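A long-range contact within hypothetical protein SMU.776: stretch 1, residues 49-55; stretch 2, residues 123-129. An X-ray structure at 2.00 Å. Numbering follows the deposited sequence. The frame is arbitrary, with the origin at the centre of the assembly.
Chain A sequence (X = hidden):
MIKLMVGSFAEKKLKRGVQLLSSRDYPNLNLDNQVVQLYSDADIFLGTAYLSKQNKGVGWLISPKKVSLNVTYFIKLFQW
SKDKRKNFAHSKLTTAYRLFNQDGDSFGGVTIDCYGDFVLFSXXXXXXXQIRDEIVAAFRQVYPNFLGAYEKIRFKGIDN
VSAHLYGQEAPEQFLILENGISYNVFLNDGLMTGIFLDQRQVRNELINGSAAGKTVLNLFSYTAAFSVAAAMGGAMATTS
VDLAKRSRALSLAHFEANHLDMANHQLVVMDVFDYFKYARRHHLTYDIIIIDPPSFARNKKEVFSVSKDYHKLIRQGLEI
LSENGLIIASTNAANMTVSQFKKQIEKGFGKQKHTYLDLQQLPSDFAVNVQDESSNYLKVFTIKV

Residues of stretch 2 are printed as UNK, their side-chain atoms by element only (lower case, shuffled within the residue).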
# COMPACT_ATOMS: atom_id res chain seq x y z
N ALA A 49 7.15 -17.22 -18.12
CA ALA A 49 6.65 -15.91 -17.71
C ALA A 49 5.36 -15.57 -18.44
O ALA A 49 4.95 -16.28 -19.35
CB ALA A 49 7.71 -14.85 -18.01
N TYR A 50 4.72 -14.48 -18.03
CA TYR A 50 3.51 -14.05 -18.71
C TYR A 50 3.63 -12.56 -19.00
O TYR A 50 4.24 -11.81 -18.24
CB TYR A 50 2.24 -14.37 -17.89
CG TYR A 50 1.87 -13.43 -16.75
CD1 TYR A 50 1.39 -12.15 -17.00
CD2 TYR A 50 1.96 -13.85 -15.43
CE1 TYR A 50 0.99 -11.31 -15.95
CE2 TYR A 50 1.56 -13.02 -14.37
CZ TYR A 50 1.08 -11.75 -14.64
OH TYR A 50 0.67 -10.94 -13.61
N LEU A 51 3.07 -12.15 -20.14
CA LEU A 51 3.12 -10.76 -20.54
C LEU A 51 1.77 -10.09 -20.36
O LEU A 51 0.73 -10.68 -20.65
CB LEU A 51 3.53 -10.64 -22.01
CG LEU A 51 4.88 -11.22 -22.43
CD1 LEU A 51 5.10 -10.99 -23.92
CD2 LEU A 51 5.99 -10.56 -21.62
N SER A 52 1.80 -8.86 -19.87
CA SER A 52 0.60 -8.06 -19.68
C SER A 52 1.08 -6.72 -19.17
O SER A 52 1.97 -6.66 -18.32
CB SER A 52 -0.35 -8.71 -18.67
OG SER A 52 -1.60 -8.03 -18.66
N LYS A 53 0.52 -5.65 -19.69
CA LYS A 53 0.93 -4.32 -19.27
C LYS A 53 0.48 -4.00 -17.86
O LYS A 53 -0.69 -4.18 -17.50
CB LYS A 53 0.40 -3.27 -20.26
CG LYS A 53 1.31 -3.09 -21.47
CD LYS A 53 0.68 -2.22 -22.55
CE LYS A 53 -0.21 -3.04 -23.48
NZ LYS A 53 -0.74 -2.22 -24.61
N GLN A 54 1.42 -3.53 -17.05
CA GLN A 54 1.16 -3.17 -15.66
C GLN A 54 2.08 -2.02 -15.28
O GLN A 54 3.20 -2.24 -14.82
CB GLN A 54 1.42 -4.38 -14.75
CG GLN A 54 1.00 -4.15 -13.30
CD GLN A 54 1.17 -5.38 -12.45
OE1 GLN A 54 0.94 -6.50 -12.92
NE2 GLN A 54 1.57 -5.20 -11.19
N ASN A 55 1.59 -0.80 -15.47
CA ASN A 55 2.37 0.40 -15.16
C ASN A 55 3.66 0.40 -15.98
O ASN A 55 3.61 0.45 -17.21
CB ASN A 55 2.68 0.46 -13.67
CG ASN A 55 1.43 0.55 -12.82
OD1 ASN A 55 0.60 1.45 -12.99
ND2 ASN A 55 1.27 -0.39 -11.89
N UNK A 123 -6.84 -7.35 -9.04
CA UNK A 123 -6.22 -7.73 -10.31
C UNK A 123 -5.52 -6.51 -10.92
O UNK A 123 -6.17 -5.52 -11.27
c UNK A 123 -7.98 -13.12 -9.07
c UNK A 123 -7.92 -10.56 -10.17
c UNK A 123 -6.79 -12.60 -9.59
c UNK A 123 -9.10 -11.11 -9.64
c UNK A 123 -7.30 -8.25 -11.27
c UNK A 123 -6.74 -11.32 -10.15
c UNK A 123 -8.24 -9.24 -10.65
c UNK A 123 -9.15 -12.39 -9.08
n UNK A 123 -10.09 -10.17 -9.79
c UNK A 123 -9.57 -9.06 -10.40
N UNK A 124 -4.20 -6.60 -11.08
CA UNK A 124 -3.41 -5.49 -11.62
C UNK A 124 -3.18 -5.48 -13.13
O UNK A 124 -2.61 -4.52 -13.66
c UNK A 124 -2.41 -4.28 -6.76
c UNK A 124 -2.17 -5.02 -9.45
c UNK A 124 -1.77 -3.43 -7.65
c UNK A 124 -2.06 -5.42 -10.90
c UNK A 124 -1.65 -3.81 -8.99
c UNK A 124 -2.82 -5.85 -8.53
o UNK A 124 -2.53 -3.93 -5.43
c UNK A 124 -2.94 -5.48 -7.19
N UNK A 125 -3.61 -6.52 -13.82
CA UNK A 125 -3.44 -6.56 -15.27
C UNK A 125 -4.50 -7.44 -15.93
O UNK A 125 -5.10 -8.30 -15.27
n UNK A 125 -0.79 -8.54 -14.23
c UNK A 125 -2.02 -7.00 -15.64
c UNK A 125 -1.70 -8.42 -15.20
o UNK A 125 -2.25 -9.38 -15.73
N UNK A 126 -4.74 -7.23 -17.22
CA UNK A 126 -5.76 -8.00 -17.92
C UNK A 126 -5.50 -9.50 -18.00
O UNK A 126 -6.44 -10.30 -18.04
o UNK A 126 -4.76 -7.46 -20.07
c UNK A 126 -5.96 -7.45 -19.33
N UNK A 127 -4.23 -9.90 -18.03
CA UNK A 127 -3.95 -11.32 -18.10
C UNK A 127 -4.43 -12.11 -16.89
O UNK A 127 -5.15 -13.11 -17.04
c UNK A 127 -2.24 -15.11 -19.70
c UNK A 127 -2.46 -11.59 -18.29
c UNK A 127 -1.28 -15.11 -17.49
c UNK A 127 -1.54 -13.74 -17.38
c UNK A 127 -1.64 -15.79 -18.65
c UNK A 127 -2.48 -13.74 -19.58
c UNK A 127 -2.14 -13.05 -18.43
N UNK A 128 -4.04 -11.70 -15.69
CA UNK A 128 -4.49 -12.43 -14.51
C UNK A 128 -6.00 -12.36 -14.41
O UNK A 128 -6.65 -13.30 -13.95
c UNK A 128 -2.37 -12.12 -13.21
c UNK A 128 -3.87 -11.89 -13.21
c UNK A 128 -4.19 -10.42 -13.05
N UNK A 129 -6.56 -11.25 -14.86
CA UNK A 129 -8.01 -11.09 -14.81
C UNK A 129 -8.67 -12.14 -15.70
O UNK A 129 -9.66 -12.74 -15.31
c UNK A 129 -10.70 -9.22 -16.23
o UNK A 129 -13.98 -8.82 -14.64
c UNK A 129 -11.82 -9.17 -13.69
c UNK A 129 -10.45 -9.36 -13.85
c UNK A 129 -9.87 -9.40 -15.12
c UNK A 129 -12.62 -9.00 -14.80
c UNK A 129 -8.40 -9.68 -15.28
c UNK A 129 -12.07 -9.02 -16.08
O HOH W 1 -3.18 -4.95 -18.50

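Position 123 carries ten side-chain atoms: one carbon, then fused five- and six-membered rings that hold eight carbons and one nitrogen. Only an indole fits, so this is Trp123. Its nearest approach to stretch 1 is Trp123 CE3 to Tyr50 OH, 8.2 Å, and nothing in this contact depends on it.

Position 124 has one carbon, then a six-carbon ring bearing an oxygen: a phenol, hence Tyr124. Its CB points toward the strand and lies 3.6 Å from Gln54 CD, covering the end of that amide; the near part of the ring lies by Gln54 NE2, while the far end, with its hydroxyl, leads away. The residue thus lends carbon surface to the contact and keeps its polar end out of it.

Position 125 has two carbons, the second carrying one oxygen and one nitrogen. That is a short amide, Asn125, and both ends of it are used. ND2 donates to Tyr50 OH at 2.9 Å and to Gln54 OE1 at 3.0 Å, spending its two hydrogens on two strand side chains. OD1 of Asn125 accepts from the backbone N of position 128 at 2.9 Å, capping the helix that begins at the next residue. A carboxylate of the same shape would lack the donor that this site uses twice.

Position 126 shows one carbon and one oxygen, the mark of Ser126. Its CB points sideways, and OG lies 3.5 Å from Ser52 OG. The backbone does more: Ser126 N donates to water 1 at 3.0 Å, and that water donates to Lys53 O at 2.8 Å, bridging helix start and strand.

Position 127 has one carbon and a plain six-carbon ring, Phe127. The ring forms an offset stack with that of Tyr50, centroids 4.8 Å apart and planes at 28°, so a flat, apolar side chain suits this buried place. Its backbone also takes part, Phe127 N donating to Ser52 OG at 3.3 Å.

Position 128 has three carbons, branched at the first: Val128. It points sideways, yet CG1 reaches within 3.8 Å of Tyr50 CZ, a compact apolar neighbour for the tyrosine ring.

Position 129 again has one carbon and a six-carbon ring bearing an oxygen, Tyr129. Its nearest side-chain atom, CB, stays 7.8 Å from Ser52 OG; its backbone N makes a weak bond to Asn125 O, 3.3 Å, within the helical turn.

The contact works because Tyr50, Ser52 and Gln54, alternate residues of the strand, all point toward the helix start. Asn125 ties Tyr50 to Gln54 while capping the helix, Ser52 receives a backbone NH, and the Tyr50–Phe127 stack adds apolar packing.

Stretch 2 123-129: WYNSFVY
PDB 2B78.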